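Serine/threonine-protein kinase/endoribonuclease IRE1 (Saccharomyces cerevisiae, PDB 2BE1) senses unfolded proteins in the endoplasmic reticulum lumen through its N-terminal domain, leading to auto-activation and to splicing of HAC1 precursor mRNA in the unfolded protein response. Local coordinates at residues A[7-12]-A[248-253]; A[30-35]-A[237-242]; A[126-131]-A[166-171]. All blocks are in the same frame, centred on the assembly; numbering follows the deposited sequence.

From the N terminus of this lumenal domain, strand 8-17 enters first and pairs with strand 245-254, so contact 1 (7-12 with 248-253) closes the longest loop. Within that loop lies contact 2, which sets 30-35, on an outermost strand of the same five-stranded antiparallel sheet, against the loop at 237-242 that leads into strand 245-254. Contact 3 (126-131 with 166-171) lies inside both loops and zips two strands of a second antiparallel sheet. None of the three loops cross. Contacts 1 and 2 meet where I12 packs on I33. F249 and V251 of contact 1 touch I170 and I168 of contact 3, and W34 lies against M128 to G131, joining the two sheets.

Contact 1: residues A[7-12]-A[248-253]; sequences LSLSDI and LFDVFN
S8 and L9 pair antiparallel with N253 and F252, S8 facing N253 as a hydrogen-bonded pair and L9 facing F252 as a non-hydrogen-bonded one. N253 N donates to S8 O (2.6 Å), while the return bond from S8 N to N253 O is weak; farther along, S10 N points to V251 O, whose exact position is less certain. On one face of the sheet L9 lies across F252. CG anti to the backbone N (chi1 172°) and chi2 of 51° bring L9 CD1 over the ring face, 4.1 Å from the centroid of F252 and offset toward the rim, a CH-pi contact. L7 O approaches the edge of the same ring, near its plane. The opposite face carries S8 and N253, with S8 CB 3.6 Å from N253 CB. The ladder is interrupted at D11, where the chain turns a corner marked by an ST turn, S10 OG accepting a straight bond from I12 N (3.1 Å, 169°), and backbone bonding resumes between F249 and I14. V251 packs against this corner, its CG1 3.9 Å from I12 CB. One water donates to both S10 O and I12 O and weakly accepts from V251 N. Backbone bonds and an aliphatic-aromatic contact thus join the first strand to strand 245-254, and where the ladder breaks a serine hydroxyl takes I12 N and a water bridges S10 O and I12 O.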
# COMPACT_ATOMS: atom_id res chain seq x y z
N LEU A 7 -1.15 10.80 -31.74
CA LEU A 7 -0.77 11.68 -30.61
C LEU A 7 0.53 12.39 -30.97
O LEU A 7 1.49 11.68 -31.31
CB LEU A 7 -0.58 10.89 -29.31
CG LEU A 7 -1.64 10.85 -28.17
CD1 LEU A 7 -3.04 11.07 -28.65
CD2 LEU A 7 -1.59 9.56 -27.33
N SER A 8 0.59 13.73 -30.94
CA SER A 8 1.89 14.44 -31.15
C SER A 8 2.86 14.07 -30.08
O SER A 8 2.49 14.00 -28.92
CB SER A 8 1.81 15.96 -31.04
OG SER A 8 0.85 16.49 -31.89
N LEU A 9 4.10 13.85 -30.45
CA LEU A 9 5.08 13.79 -29.44
C LEU A 9 5.43 15.24 -29.19
O LEU A 9 5.83 15.95 -30.06
CB LEU A 9 6.24 12.94 -29.90
CG LEU A 9 7.55 12.81 -29.13
CD1 LEU A 9 7.39 12.47 -27.68
CD2 LEU A 9 8.23 11.70 -29.81
N SER A 10 5.20 15.70 -27.99
CA SER A 10 5.54 17.04 -27.62
C SER A 10 7.04 17.24 -27.61
O SER A 10 7.83 16.29 -27.61
CB SER A 10 4.98 17.29 -26.23
OG SER A 10 5.32 18.57 -25.74
N ASP A 11 7.44 18.49 -27.60
CA ASP A 11 8.83 18.83 -27.49
C ASP A 11 9.30 18.91 -26.06
O ASP A 11 10.48 19.02 -25.78
CB ASP A 11 9.04 20.16 -28.15
CG ASP A 11 9.34 20.01 -29.57
OD1 ASP A 11 9.37 21.05 -30.28
OD2 ASP A 11 9.57 18.84 -29.96
N ILE A 12 8.35 18.91 -25.15
CA ILE A 12 8.70 18.92 -23.77
C ILE A 12 8.99 17.51 -23.34
O ILE A 12 8.43 16.55 -23.87
CB ILE A 12 7.57 19.43 -22.91
CG1 ILE A 12 6.97 20.70 -23.51
CG2 ILE A 12 8.08 19.70 -21.51
CD1 ILE A 12 7.99 21.75 -23.88
N LEU A 248 12.52 9.88 -16.15
CA LEU A 248 12.42 10.54 -17.48
C LEU A 248 11.09 10.40 -18.29
O LEU A 248 10.72 9.27 -18.70
CB LEU A 248 13.63 10.09 -18.31
CG LEU A 248 13.97 11.14 -19.35
CD1 LEU A 248 14.03 12.43 -18.62
CD2 LEU A 248 15.33 10.88 -20.01
N PHE A 249 10.35 11.48 -18.56
CA PHE A 249 9.06 11.23 -19.29
C PHE A 249 8.90 11.91 -20.62
O PHE A 249 9.24 13.09 -20.76
CB PHE A 249 7.85 11.59 -18.47
CG PHE A 249 7.75 10.84 -17.19
CD1 PHE A 249 8.13 11.43 -15.97
CD2 PHE A 249 7.25 9.55 -17.18
CE1 PHE A 249 7.99 10.72 -14.74
CE2 PHE A 249 7.11 8.83 -15.97
CZ PHE A 249 7.51 9.41 -14.74
N ASP A 250 8.39 11.14 -21.59
CA ASP A 250 7.94 11.67 -22.90
C ASP A 250 6.60 12.34 -22.67
O ASP A 250 5.88 11.91 -21.78
CB ASP A 250 7.85 10.56 -23.96
CG ASP A 250 9.18 10.35 -24.71
OD1 ASP A 250 10.08 11.20 -24.54
OD2 ASP A 250 9.36 9.38 -25.49
N VAL A 251 6.29 13.42 -23.37
CA VAL A 251 4.90 13.95 -23.30
C VAL A 251 4.14 13.97 -24.66
O VAL A 251 4.56 14.56 -25.60
CB VAL A 251 4.74 15.29 -22.40
CG1 VAL A 251 6.04 15.91 -22.08
CG2 VAL A 251 3.81 16.30 -23.00
N PHE A 252 3.05 13.27 -24.75
CA PHE A 252 2.32 13.28 -25.99
C PHE A 252 1.12 14.23 -25.97
O PHE A 252 0.66 14.65 -24.90
CB PHE A 252 1.87 11.87 -26.30
CG PHE A 252 2.99 10.97 -26.70
CD1 PHE A 252 3.98 10.65 -25.80
CD2 PHE A 252 3.06 10.45 -27.99
CE1 PHE A 252 5.03 9.82 -26.19
CE2 PHE A 252 4.12 9.62 -28.37
CZ PHE A 252 5.09 9.31 -27.47
N ASN A 253 0.63 14.58 -27.16
CA ASN A 253 -0.52 15.47 -27.31
C ASN A 253 -1.63 14.74 -28.00
O ASN A 253 -1.46 14.25 -29.11
CB ASN A 253 -0.19 16.71 -28.15
CG ASN A 253 0.93 17.57 -27.55
OD1 ASN A 253 0.94 17.83 -26.35
ND2 ASN A 253 1.86 18.04 -28.41
O HOH W 1 8.24 14.67 -25.80

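Contact 2: residues A[30-35]-A[237-242]; sequences GHIIWS and VSPTFP
I32 meets F241 and P239 because its side chain is extended: CG1 stands anti to the carbonyl carbon (chi1 -69°) and CD1 continues anti to CA (chi2 172°), while F241 likewise holds CG anti to its own carbonyl carbon (chi1 -65°). CD1 of I32 therefore makes a CH-pi contact over one face of the F241 ring, 3.8 Å from its centroid and displaced toward the rim at CE2. The same methyl is 3.6 Å from P239 CG, I32 and P239 running side by side but pointed opposite ways. H23 meets the F241 ring edge-to-face. Beside this apolar patch, S238 keeps its hydroxyl between the backbone N and the carbonyl carbon, where OG donates to a lone pair of P239 O (2.8 Å), in the carbonyl plane; OG is also bonded to L224 N. I32 is the centre of an inverse gamma turn, closed by a weak bond from I33 N to H31 O, and a classic beta bulge follows in which I33 and W34 both face A24. One edge strand of the sheet, 31-36, and the loop before strand 245-254 are therefore held together by apolar packing, with the loop's own serine satisfied by backbone partners.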
# COMPACT_ATOMS: atom_id res chain seq x y z
N GLY A 30 18.03 19.91 -25.16
CA GLY A 30 18.34 19.67 -23.73
C GLY A 30 18.39 20.94 -22.88
O GLY A 30 19.00 20.95 -21.81
N HIS A 31 17.75 22.00 -23.37
CA HIS A 31 17.54 23.22 -22.65
C HIS A 31 16.60 22.99 -21.46
O HIS A 31 15.57 22.32 -21.58
CB HIS A 31 16.90 24.22 -23.61
CG HIS A 31 17.89 25.02 -24.38
ND1 HIS A 31 19.08 24.49 -24.85
CD2 HIS A 31 17.89 26.32 -24.76
CE1 HIS A 31 19.78 25.43 -25.48
NE2 HIS A 31 19.08 26.55 -25.43
N ILE A 32 16.96 23.59 -20.33
CA ILE A 32 16.18 23.46 -19.12
C ILE A 32 15.05 24.50 -19.07
O ILE A 32 15.19 25.57 -18.50
CB ILE A 32 17.10 23.42 -17.86
CG1 ILE A 32 17.88 22.11 -17.87
CG2 ILE A 32 16.33 23.49 -16.58
CD1 ILE A 32 18.93 22.00 -16.87
N ILE A 33 13.92 24.19 -19.67
CA ILE A 33 12.78 25.13 -19.66
C ILE A 33 12.29 25.62 -18.25
O ILE A 33 11.82 26.75 -18.12
CB ILE A 33 11.57 24.53 -20.43
CG1 ILE A 33 12.04 23.77 -21.69
CG2 ILE A 33 10.53 25.59 -20.76
CD1 ILE A 33 10.89 23.15 -22.49
N TRP A 34 12.36 24.79 -17.21
CA TRP A 34 12.00 25.24 -15.84
C TRP A 34 12.28 24.11 -14.89
O TRP A 34 12.09 22.94 -15.26
CB TRP A 34 10.52 25.64 -15.72
CG TRP A 34 9.44 24.60 -16.12
CD1 TRP A 34 8.58 24.67 -17.18
CD2 TRP A 34 9.09 23.39 -15.44
NE1 TRP A 34 7.73 23.58 -17.21
CE2 TRP A 34 8.03 22.78 -16.15
CE3 TRP A 34 9.59 22.76 -14.30
CZ2 TRP A 34 7.49 21.58 -15.78
CZ3 TRP A 34 9.04 21.58 -13.93
CH2 TRP A 34 8.00 20.99 -14.67
N SER A 35 12.72 24.44 -13.67
CA SER A 35 12.89 23.44 -12.61
C SER A 35 12.05 23.82 -11.41
O SER A 35 11.79 25.00 -11.19
CB SER A 35 14.33 23.35 -12.14
OG SER A 35 15.22 23.22 -13.21
N VAL A 237 23.91 17.45 -25.40
CA VAL A 237 24.07 17.22 -23.95
C VAL A 237 23.41 18.38 -23.15
O VAL A 237 23.55 19.55 -23.47
CB VAL A 237 25.56 17.00 -23.60
CG1 VAL A 237 25.72 16.70 -22.15
CG2 VAL A 237 26.09 15.88 -24.39
N SER A 238 22.67 18.05 -22.12
CA SER A 238 21.95 19.07 -21.37
C SER A 238 22.88 19.82 -20.42
O SER A 238 23.99 19.35 -20.15
CB SER A 238 20.96 18.37 -20.50
OG SER A 238 21.68 17.79 -19.40
N PRO A 239 22.39 20.93 -19.83
CA PRO A 239 23.18 21.58 -18.81
C PRO A 239 23.09 20.78 -17.49
O PRO A 239 22.54 19.66 -17.50
CB PRO A 239 22.53 22.96 -18.67
CG PRO A 239 21.30 22.95 -19.40
CD PRO A 239 21.10 21.59 -20.02
N THR A 240 23.63 21.30 -16.39
CA THR A 240 23.59 20.51 -15.18
C THR A 240 22.31 20.59 -14.40
O THR A 240 21.69 21.67 -14.30
CB THR A 240 24.68 20.80 -14.26
OG1 THR A 240 25.80 20.17 -14.79
CG2 THR A 240 24.44 20.06 -12.95
N PHE A 241 21.92 19.46 -13.83
CA PHE A 241 20.77 19.49 -12.96
C PHE A 241 21.28 19.40 -11.52
O PHE A 241 22.42 18.85 -11.26
CB PHE A 241 19.88 18.31 -13.28
CG PHE A 241 19.30 18.36 -14.65
CD1 PHE A 241 19.94 17.75 -15.73
CD2 PHE A 241 18.05 19.00 -14.86
CE1 PHE A 241 19.35 17.74 -16.99
CE2 PHE A 241 17.43 19.00 -16.11
CZ PHE A 241 18.07 18.38 -17.19
N PRO A 242 20.48 19.96 -10.57
CA PRO A 242 20.81 19.91 -9.16
C PRO A 242 21.12 18.51 -8.62
O PRO A 242 21.65 18.40 -7.54
CB PRO A 242 19.56 20.48 -8.51
CG PRO A 242 18.55 20.38 -9.56
CD PRO A 242 19.25 20.71 -10.78

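Contact 3: residues A[126-131]-A[166-171]; sequences INMLNG and NMIVIG
I126 and I168 bond twice through the backbone, as the hydrogen-bonded pair of an antiparallel ladder. I126 N to I168 O and I168 N to I126 O are each 3.0 Å, and both donors sit almost in line with the carbonyl bond of their acceptor. N127 and M167 follow as the non-hydrogen-bonded pair, and the ladder frays in a weak bond from M128 N to N166 O (3.3 Å). The side chains of N127 and N166 pass at a slant, their amide planes 80° apart, and ND2 of N127 comes near the backbone O of N166 at too poor an angle to bond. Instead N127 turns back on its own chain, where OD1 accepts from N130 N (2.6 Å) in an Asx motif while N127 O accepts from G131 N. This is the tight turn between strands 112-127 and 133-137 of the second sheet, and at G131 a CB would jam against the preceding carbonyl O. An alanine at N127 would probably leave N130 N to its weak bond with the backbone O at that position, and the turn less firmly held. Apolar contacts follow the ladder. On one face I126 CD1 lies 4.2 Å from I170 CG2. M128 crosses I168 at about a right angle, its CG 3.9 Å from I168 CB, and a bend at chi3 (-48°) places CE 3.9 Å from N166 CB. I168 and M128 also reach L262 and N260 of strand 259-264. On the other face M167 CB packs on N127 CA, and I134 touches both residues; nearby, V169 packs on H95 of the second subunit.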
# COMPACT_ATOMS: atom_id res chain seq x y z
N ILE A 126 0.53 20.51 -12.94
CA ILE A 126 1.56 21.49 -12.99
C ILE A 126 1.39 22.11 -14.34
O ILE A 126 1.06 21.41 -15.29
CB ILE A 126 2.90 20.79 -12.89
CG1 ILE A 126 3.02 20.09 -11.55
CG2 ILE A 126 4.04 21.79 -13.02
CD1 ILE A 126 4.31 19.39 -11.34
N ASN A 127 1.61 23.41 -14.42
CA ASN A 127 1.54 24.10 -15.68
C ASN A 127 2.79 23.89 -16.46
O ASN A 127 3.83 24.31 -15.99
CB ASN A 127 1.44 25.59 -15.47
CG ASN A 127 1.53 26.34 -16.76
OD1 ASN A 127 2.56 26.89 -17.09
ND2 ASN A 127 0.46 26.29 -17.54
N MET A 128 2.71 23.29 -17.65
CA MET A 128 3.96 22.99 -18.36
C MET A 128 4.74 24.21 -18.76
O MET A 128 5.90 24.34 -18.39
CB MET A 128 3.73 22.24 -19.63
CG MET A 128 3.13 20.93 -19.47
SD MET A 128 3.05 20.35 -21.17
CE MET A 128 2.33 21.70 -22.12
N LEU A 129 4.10 25.08 -19.55
CA LEU A 129 4.64 26.37 -19.95
C LEU A 129 5.58 26.90 -18.87
O LEU A 129 6.73 27.18 -19.11
CB LEU A 129 3.47 27.33 -20.26
CG LEU A 129 3.41 28.88 -20.30
CD1 LEU A 129 4.24 29.63 -21.43
CD2 LEU A 129 1.92 29.28 -20.35
N ASN A 130 5.10 26.92 -17.65
CA ASN A 130 5.79 27.60 -16.57
C ASN A 130 6.49 26.66 -15.52
O ASN A 130 7.64 26.88 -15.17
CB ASN A 130 4.77 28.58 -15.96
CG ASN A 130 5.11 29.03 -14.58
OD1 ASN A 130 4.23 29.43 -13.82
ND2 ASN A 130 6.40 29.00 -14.24
N GLY A 131 5.81 25.63 -15.03
CA GLY A 131 6.34 24.86 -13.91
C GLY A 131 5.66 25.15 -12.55
O GLY A 131 6.08 24.63 -11.47
N ASN A 166 -2.72 24.21 -21.04
CA ASN A 166 -1.59 23.39 -21.41
C ASN A 166 -0.89 23.05 -20.09
O ASN A 166 0.13 23.63 -19.70
CB ASN A 166 -0.68 24.14 -22.38
CG ASN A 166 -0.40 25.57 -21.91
OD1 ASN A 166 -1.11 26.11 -21.05
ND2 ASN A 166 0.66 26.17 -22.44
N MET A 167 -1.51 22.14 -19.36
CA MET A 167 -0.87 21.57 -18.19
C MET A 167 -0.93 20.07 -18.21
O MET A 167 -1.59 19.44 -19.02
CB MET A 167 -1.49 22.06 -16.92
CG MET A 167 -2.27 23.30 -17.05
SD MET A 167 -3.57 22.82 -15.95
CE MET A 167 -4.46 21.52 -16.88
N ILE A 168 -0.23 19.51 -17.26
CA ILE A 168 0.08 18.12 -17.29
C ILE A 168 -0.18 17.62 -15.90
O ILE A 168 0.08 18.37 -14.93
CB ILE A 168 1.56 17.95 -17.60
CG1 ILE A 168 1.85 16.49 -17.90
CG2 ILE A 168 2.49 18.49 -16.43
CD1 ILE A 168 3.23 16.29 -18.51
N VAL A 169 -0.69 16.40 -15.77
CA VAL A 169 -0.90 15.84 -14.42
C VAL A 169 0.01 14.64 -14.20
O VAL A 169 0.06 13.78 -15.06
CB VAL A 169 -2.37 15.45 -14.14
CG1 VAL A 169 -2.90 14.49 -15.22
CG2 VAL A 169 -2.45 14.80 -12.78
N ILE A 170 0.71 14.59 -13.07
CA ILE A 170 1.75 13.61 -12.86
C ILE A 170 1.56 12.99 -11.49
O ILE A 170 1.40 13.72 -10.51
CB ILE A 170 3.15 14.23 -12.96
CG1 ILE A 170 4.19 13.17 -12.65
CG2 ILE A 170 3.31 15.36 -11.97
CD1 ILE A 170 5.56 13.58 -12.96
N GLY A 171 1.59 11.66 -11.41
CA GLY A 171 1.52 10.97 -10.13
C GLY A 171 2.90 10.67 -9.52
O GLY A 171 3.96 10.82 -10.15